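Local coordinates for malate dehydrogenase (Porphyromonas gingivalis, PDB 3FI9), which probably interconverts malate and oxaloacetate with NAD as the redox cofactor, at residues Glu9-Gly21 with Glu72-Gly84. Sequence-based numbering, arbitrary orientation.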
ATOM      1  N   GLU A   9       7.655  18.573   9.192  1.00 19.49           N
ATOM      2  CA  GLU A   9       6.495  18.729  10.076  1.00 19.74           C
ATOM      3  C   GLU A   9       5.725  17.411  10.278  1.00 19.66           C
ATOM      4  O   GLU A   9       5.755  16.548   9.422  1.00 19.63           O
ATOM      5  CB  GLU A   9       5.612  19.895   9.594  1.00 20.45           C
ATOM      6  CG  GLU A   9       6.479  21.176   9.590  1.00 24.43           C
ATOM      7  CD  GLU A   9       5.731  22.475   9.521  1.00 31.44           C
ATOM      8  OE1 GLU A   9       5.923  23.321  10.436  1.00 36.14           O
ATOM      9  OE2 GLU A   9       4.998  22.685   8.545  1.00 33.31           O
ATOM     10  N   LYS A  10       5.048  17.281  11.414  1.00 18.02           N
ATOM     11  CA  LYS A  10       4.390  16.025  11.808  1.00 17.64           C
ATOM     12  C   LYS A  10       3.075  15.840  11.050  1.00 18.57           C
ATOM     13  O   LYS A  10       2.260  16.781  10.918  1.00 18.44           O
ATOM     14  CB  LYS A  10       4.220  15.983  13.325  1.00 16.52           C
ATOM     15  CG  LYS A  10       3.301  14.906  13.890  1.00 19.46           C
ATOM     16  CD  LYS A  10       3.494  14.798  15.417  1.00 19.86           C
ATOM     17  CE  LYS A  10       2.458  13.879  16.036  1.00 23.63           C
ATOM     18  NZ  LYS A  10       2.569  13.807  17.506  1.00 22.12           N
ATOM     19  N   LEU A  11       2.945  14.636  10.491  1.00 17.58           N
ATOM     20  CA  LEU A  11       1.727  14.151   9.895  1.00 17.95           C
ATOM     21  C   LEU A  11       1.146  13.064  10.800  1.00 17.27           C
ATOM     22  O   LEU A  11       1.790  12.030  11.126  1.00 17.01           O
ATOM     23  CB  LEU A  11       1.989  13.611   8.462  1.00 17.36           C
ATOM     24  CG  LEU A  11       0.908  12.689   7.831  1.00 18.88           C
ATOM     25  CD1 LEU A  11      -0.476  13.382   7.775  1.00 16.60           C
ATOM     26  CD2 LEU A  11       1.323  12.222   6.386  1.00 13.86           C
ATOM     27  N   THR A  12      -0.084  13.301  11.223  1.00 16.75           N
ATOM     28  CA  THR A  12      -0.800  12.311  11.998  1.00 15.66           C
ATOM     29  C   THR A  12      -1.972  11.656  11.265  1.00 16.18           C
ATOM     30  O   THR A  12      -2.912  12.322  10.793  1.00 16.30           O
ATOM     31  CB  THR A  12      -1.308  12.934  13.282  1.00 16.73           C
ATOM     32  OG1 THR A  12      -0.179  13.334  14.066  1.00 16.59           O
ATOM     33  CG2 THR A  12      -2.163  11.935  14.074  1.00 15.97           C
ATOM     34  N   ILE A  13      -1.949  10.336  11.246  1.00 16.07           N
ATOM     35  CA  ILE A  13      -3.049   9.556  10.664  1.00 16.56           C
ATOM     36  C   ILE A  13      -3.957   9.143  11.766  1.00 16.58           C
ATOM     37  O   ILE A  13      -3.519   8.459  12.677  1.00 17.11           O
ATOM     38  CB  ILE A  13      -2.527   8.278   9.987  1.00 15.74           C
ATOM     39  CG1 ILE A  13      -1.553   8.619   8.868  1.00 18.31           C
ATOM     40  CG2 ILE A  13      -3.716   7.410   9.426  1.00 17.31           C
ATOM     41  CD1 ILE A  13      -1.976   9.694   7.950  1.00 20.19           C
ATOM     42  N   VAL A  14      -5.227   9.551  11.710  1.00 16.28           N
ATOM     43  CA  VAL A  14      -6.187   9.075  12.685  1.00 16.75           C
ATOM     44  C   VAL A  14      -6.950   7.880  12.109  1.00 16.48           C
ATOM     45  O   VAL A  14      -7.366   7.922  10.971  1.00 16.04           O
ATOM     46  CB  VAL A  14      -7.168  10.219  13.105  1.00 17.25           C
ATOM     47  CG1 VAL A  14      -8.272   9.682  13.983  1.00 16.82           C
ATOM     48  CG2 VAL A  14      -6.423  11.277  13.842  1.00 17.95           C
ATOM     49  N   GLY A  15      -7.100   6.807  12.877  1.00 14.64           N
ATOM     50  CA  GLY A  15      -7.772   5.629  12.365  1.00 17.17           C
ATOM     51  C   GLY A  15      -6.772   4.676  11.749  1.00 16.50           C
ATOM     52  O   GLY A  15      -7.121   3.898  10.879  1.00 17.04           O
ATOM     53  N   ALA A  16      -5.523   4.764  12.206  1.00 16.88           N
ATOM     54  CA  ALA A  16      -4.389   4.042  11.596  1.00 17.41           C
ATOM     55  C   ALA A  16      -4.404   2.511  11.767  1.00 18.05           C
ATOM     56  O   ALA A  16      -3.685   1.804  11.053  1.00 16.25           O
ATOM     57  CB  ALA A  16      -3.047   4.612  12.162  1.00 16.58           C
ATOM     58  N   ALA A  17      -5.202   1.989  12.712  1.00 18.24           N
ATOM     59  CA  ALA A  17      -5.193   0.539  12.933  1.00 19.35           C
ATOM     60  C   ALA A  17      -5.973  -0.226  11.870  1.00 19.16           C
ATOM     61  O   ALA A  17      -5.767  -1.421  11.695  1.00 19.64           O
ATOM     62  CB  ALA A  17      -5.715   0.173  14.342  1.00 19.32           C
ATOM     63  N   GLY A  18      -6.890   0.471  11.196  1.00 18.99           N
ATOM     64  CA  GLY A  18      -7.714  -0.107  10.145  1.00 18.52           C
ATOM     65  C   GLY A  18      -7.049  -0.383   8.795  1.00 18.45           C
ATOM     66  O   GLY A  18      -5.880  -0.028   8.544  1.00 17.89           O
ATOM     67  N   MET A  19      -7.806  -1.049   7.930  1.00 17.85           N
ATOM     68  CA  MET A  19      -7.341  -1.393   6.603  1.00 17.72           C
ATOM     69  C   MET A  19      -7.033  -0.146   5.782  1.00 17.24           C
ATOM     70  O   MET A  19      -5.978  -0.052   5.133  1.00 15.71           O
ATOM     71  CB  MET A  19      -8.361  -2.316   5.914  1.00 18.43           C
ATOM     72  CG  MET A  19      -8.447  -3.740   6.590  1.00 20.99           C
ATOM     73  SD  MET A  19      -6.895  -4.690   6.478  1.00 21.94           S
ATOM     74  CE  MET A  19      -6.645  -4.686   4.732  1.00 26.14           C
ATOM     75  N   ILE A  20      -7.921   0.838   5.830  1.00 15.80           N
ATOM     76  CA  ILE A  20      -7.587   2.129   5.232  1.00 15.09           C
ATOM     77  C   ILE A  20      -6.382   2.888   5.882  1.00 16.21           C
ATOM     78  O   ILE A  20      -5.420   3.306   5.189  1.00 13.82           O
ATOM     79  CB  ILE A  20      -8.802   3.060   5.226  1.00 14.82           C
ATOM     80  CG1 ILE A  20      -9.926   2.477   4.366  1.00 15.62           C
ATOM     81  CG2 ILE A  20      -8.381   4.414   4.709  1.00 14.47           C
ATOM     82  CD1 ILE A  20     -11.223   3.268   4.495  1.00 22.00           C
ATOM     83  N   GLY A  21      -6.449   3.099   7.194  1.00 15.68           N
ATOM     84  CA  GLY A  21      -5.367   3.861   7.883  1.00 15.66           C
ATOM     85  C   GLY A  21      -4.002   3.192   7.759  1.00 14.92           C
ATOM     86  O   GLY A  21      -2.966   3.862   7.643  1.00 15.74           O
ATOM     87  N   GLU A  72      -1.168  13.201  22.704  1.00 23.67           N
ATOM     88  CA  GLU A  72       0.173  12.888  22.201  1.00 23.84           C
ATOM     89  C   GLU A  72       0.247  12.933  20.675  1.00 22.45           C
ATOM     90  O   GLU A  72       1.188  13.497  20.096  1.00 23.41           O
ATOM     91  CB  GLU A  72       0.575  11.497  22.690  1.00 25.01           C
ATOM     92  CG  GLU A  72       0.976  11.500  24.145  1.00 29.65           C
ATOM     93  CD  GLU A  72       1.422  10.135  24.607  1.00 35.73           C
ATOM     94  OE1 GLU A  72       1.276   9.169  23.816  1.00 37.10           O
ATOM     95  OE2 GLU A  72       1.914  10.039  25.755  1.00 37.83           O
ATOM     96  N   ALA A  73      -0.775  12.373  20.053  1.00 21.27           N
ATOM     97  CA  ALA A  73      -0.903  12.252  18.591  1.00 21.52           C
ATOM     98  C   ALA A  73      -1.040  13.614  17.920  1.00 21.73           C
ATOM     99  O   ALA A  73      -0.437  13.872  16.878  1.00 20.72           O
ATOM    100  CB  ALA A  73      -2.119  11.379  18.257  1.00 20.17           C
ATOM    101  N   LEU A  74      -1.877  14.481  18.490  1.00 22.27           N
ATOM    102  CA  LEU A  74      -2.074  15.804  17.861  1.00 22.52           C
ATOM    103  C   LEU A  74      -1.034  16.857  18.251  1.00 22.06           C
ATOM    104  O   LEU A  74      -0.848  17.863  17.565  1.00 22.46           O
ATOM    105  CB  LEU A  74      -3.506  16.292  18.104  1.00 22.24           C
ATOM    106  CG  LEU A  74      -4.596  15.440  17.439  1.00 23.72           C
ATOM    107  CD1 LEU A  74      -5.931  16.124  17.533  1.00 20.79           C
ATOM    108  CD2 LEU A  74      -4.233  15.192  15.986  1.00 25.64           C
ATOM    109  N   THR A  75      -0.321  16.649  19.348  1.00 23.29           N
ATOM    110  CA  THR A  75       0.748  17.619  19.707  1.00 23.85           C
ATOM    111  C   THR A  75       1.820  17.762  18.628  1.00 24.45           C
ATOM    112  O   THR A  75       2.420  16.772  18.222  1.00 25.00           O
ATOM    113  CB  THR A  75       1.376  17.268  21.097  1.00 24.49           C
ATOM    114  OG1 THR A  75       0.323  17.263  22.081  1.00 22.80           O
ATOM    115  CG2 THR A  75       2.423  18.291  21.487  1.00 25.17           C
ATOM    116  N   ASP A  76       2.050  18.994  18.163  1.00 24.98           N
ATOM    117  CA  ASP A  76       2.984  19.297  17.062  1.00 24.51           C
ATOM    118  C   ASP A  76       2.426  18.876  15.688  1.00 23.77           C
ATOM    119  O   ASP A  76       3.070  19.120  14.662  1.00 24.93           O
ATOM    120  CB  ASP A  76       4.360  18.640  17.268  1.00 24.74           C
ATOM    121  CG  ASP A  76       5.042  19.062  18.566  1.00 29.67           C
ATOM    122  OD1 ASP A  76       5.087  20.277  18.860  1.00 31.83           O
ATOM    123  OD2 ASP A  76       5.571  18.173  19.272  1.00 31.50           O
ATOM    124  N   ALA A  77       1.235  18.280  15.641  1.00 23.74           N
ATOM    125  CA  ALA A  77       0.655  17.872  14.336  1.00 22.47           C
ATOM    126  C   ALA A  77       0.468  19.105  13.473  1.00 21.66           C
ATOM    127  O   ALA A  77      -0.130  20.073  13.928  1.00 22.28           O
ATOM    128  CB  ALA A  77      -0.705  17.162  14.548  1.00 22.12           C
ATOM    129  N   LYS A  78       0.967  19.090  12.243  1.00 19.90           N
ATOM    130  CA  LYS A  78       0.638  20.128  11.285  1.00 19.37           C
ATOM    131  C   LYS A  78      -0.264  19.662  10.138  1.00 18.25           C
ATOM    132  O   LYS A  78      -0.835  20.487   9.430  1.00 17.81           O
ATOM    133  CB  LYS A  78       1.892  20.689  10.648  1.00 18.83           C
ATOM    134  CG  LYS A  78       2.780  21.514  11.651  1.00 21.05           C
ATOM    135  CD  LYS A  78       1.969  22.558  12.421  1.00 23.45           C
ATOM    136  CE  LYS A  78       2.910  23.605  13.041  1.00 28.31           C
ATOM    137  NZ  LYS A  78       3.434  23.066  14.291  1.00 27.22           N
ATOM    138  N   TYR A  79      -0.303  18.363   9.918  1.00 17.91           N
ATOM    139  CA  TYR A  79      -1.210  17.747   8.913  1.00 17.06           C
ATOM    140  C   TYR A  79      -1.876  16.585   9.563  1.00 17.86           C
ATOM    141  O   TYR A  79      -1.263  15.857  10.344  1.00 18.33           O
ATOM    142  CB  TYR A  79      -0.439  17.291   7.668  1.00 16.43           C
ATOM    143  CG  TYR A  79       0.306  18.445   7.081  1.00 17.90           C
ATOM    144  CD1 TYR A  79      -0.288  19.276   6.152  1.00 21.01           C
ATOM    145  CD2 TYR A  79       1.600  18.779   7.543  1.00 19.63           C
ATOM    146  CE1 TYR A  79       0.415  20.397   5.617  1.00 21.96           C
ATOM    147  CE2 TYR A  79       2.267  19.868   7.044  1.00 21.70           C
ATOM    148  CZ  TYR A  79       1.684  20.660   6.070  1.00 24.38           C
ATOM    149  OH  TYR A  79       2.358  21.752   5.581  1.00 26.25           O
ATOM    150  N   ILE A  80      -3.165  16.410   9.257  1.00 17.51           N
ATOM    151  CA  ILE A  80      -3.921  15.336   9.829  1.00 16.99           C
ATOM    152  C   ILE A  80      -4.782  14.726   8.751  1.00 17.28           C
ATOM    153  O   ILE A  80      -5.438  15.452   7.996  1.00 17.45           O
ATOM    154  CB  ILE A  80      -4.910  15.839  10.923  1.00 18.08           C
ATOM    155  CG1 ILE A  80      -4.138  16.450  12.110  1.00 17.59           C
ATOM    156  CG2 ILE A  80      -5.780  14.660  11.405  1.00 16.57           C
ATOM    157  CD1 ILE A  80      -5.055  17.150  13.134  1.00 21.25           C
ATOM    158  N   VAL A  81      -4.810  13.404   8.695  1.00 16.43           N
ATOM    159  CA  VAL A  81      -5.749  12.714   7.818  1.00 15.94           C
ATOM    160  C   VAL A  81      -6.508  11.733   8.664  1.00 17.20           C
ATOM    161  O   VAL A  81      -5.906  10.868   9.258  1.00 16.70           O
ATOM    162  CB  VAL A  81      -5.008  11.927   6.709  1.00 16.28           C
ATOM    163  CG1 VAL A  81      -6.006  11.041   5.871  1.00 15.62           C
ATOM    164  CG2 VAL A  81      -4.229  12.899   5.839  1.00 15.16           C
ATOM    165  N   SER A  82      -7.836  11.832   8.691  1.00 18.17           N
ATOM    166  CA  SER A  82      -8.633  10.866   9.488  1.00 17.37           C
ATOM    167  C   SER A  82      -9.566   9.947   8.750  1.00 18.59           C
ATOM    168  O   SER A  82     -10.448  10.422   8.015  1.00 17.68           O
ATOM    169  CB  SER A  82      -9.482  11.572  10.556  1.00 18.21           C
ATOM    170  OG  SER A  82     -10.261  10.604  11.265  1.00 18.38           O
ATOM    171  N   SER A  83      -9.397   8.640   8.972  1.00 17.99           N
ATOM    172  CA  SER A  83     -10.424   7.689   8.595  1.00 21.77           C
ATOM    173  C   SER A  83     -11.046   7.147   9.848  1.00 22.73           C
ATOM    174  O   SER A  83     -11.471   6.011   9.867  1.00 24.09           O
ATOM    175  CB  SER A  83      -9.882   6.505   7.790  1.00 20.64           C
ATOM    176  OG  SER A  83      -8.737   5.974   8.446  1.00 27.64           O
ATOM    177  N   GLY A  84     -11.066   7.936  10.913  1.00 23.06           N
ATOM    178  CA  GLY A  84     -11.546   7.391  12.189  1.00 24.00           C
ATOM    179  C   GLY A  84     -13.002   7.690  12.387  1.00 24.65           C
ATOM    180  O   GLY A  84     -13.340   8.534  13.191  1.00 26.63           O
TER
HETATM  181  O   HOH W   1       5.512  19.341  13.577  1.00 23.00           O
HETATM  182  O   HOH W   2       4.881  14.848  18.633  1.00 36.78           O
HETATM  183  O   HOH W   3      -8.713   3.042   8.984  1.00 18.81           O
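T12 and V14 on strand 10-14 bond in parallel register to Y79, V81 and S83 of segment 72-84, the strand axes 4.7 Å apart and only 15° off parallel. T12 N meets Y79 O almost straight (172° at the hydrogen), and K10 O is shared by the N-H groups of K78 and Y79. K10 runs fully extended, CG anti to the backbone N (chi1 167°), alongside the turn from L74 to A77 into the carbonyls at and just past the C-terminal end of helix 70-74: NZ bonds T75 O at 3.1 Å and, weakly, E72 O. The same helix end receives the T12 hydroxyl, whose OG1 donates to A73 O at 2.9 Å, with the hydroxyl tilted out of the carbonyl plane. These strands are the central pair of a Rossmann fold, where strand 10-14 leads through the glycine-rich turn G15-G18 into helix 19-30; G15 to G21 are predicted to bind NAD. On the face turned to that helix, L11 CD1 packs on Y79 CB, and I13 CD1 lies 4.0 Å from V81 CB, the two side chains pointing the same way; M24 of the helix touches I13 and V81. On the other face V14 CG1 sits against S82 OG at 3.5 Å, while S82 OG accepts from G84 N in an ST turn, with L108 of helix 94-115 packing on S82. Beyond the strand ends, I20 CG2 rests on S83 CB, and a water links the turn to the helix, donating to G15 O at 2.6 Å, accepting from G21 N and hydrogen-bonding S83 OG.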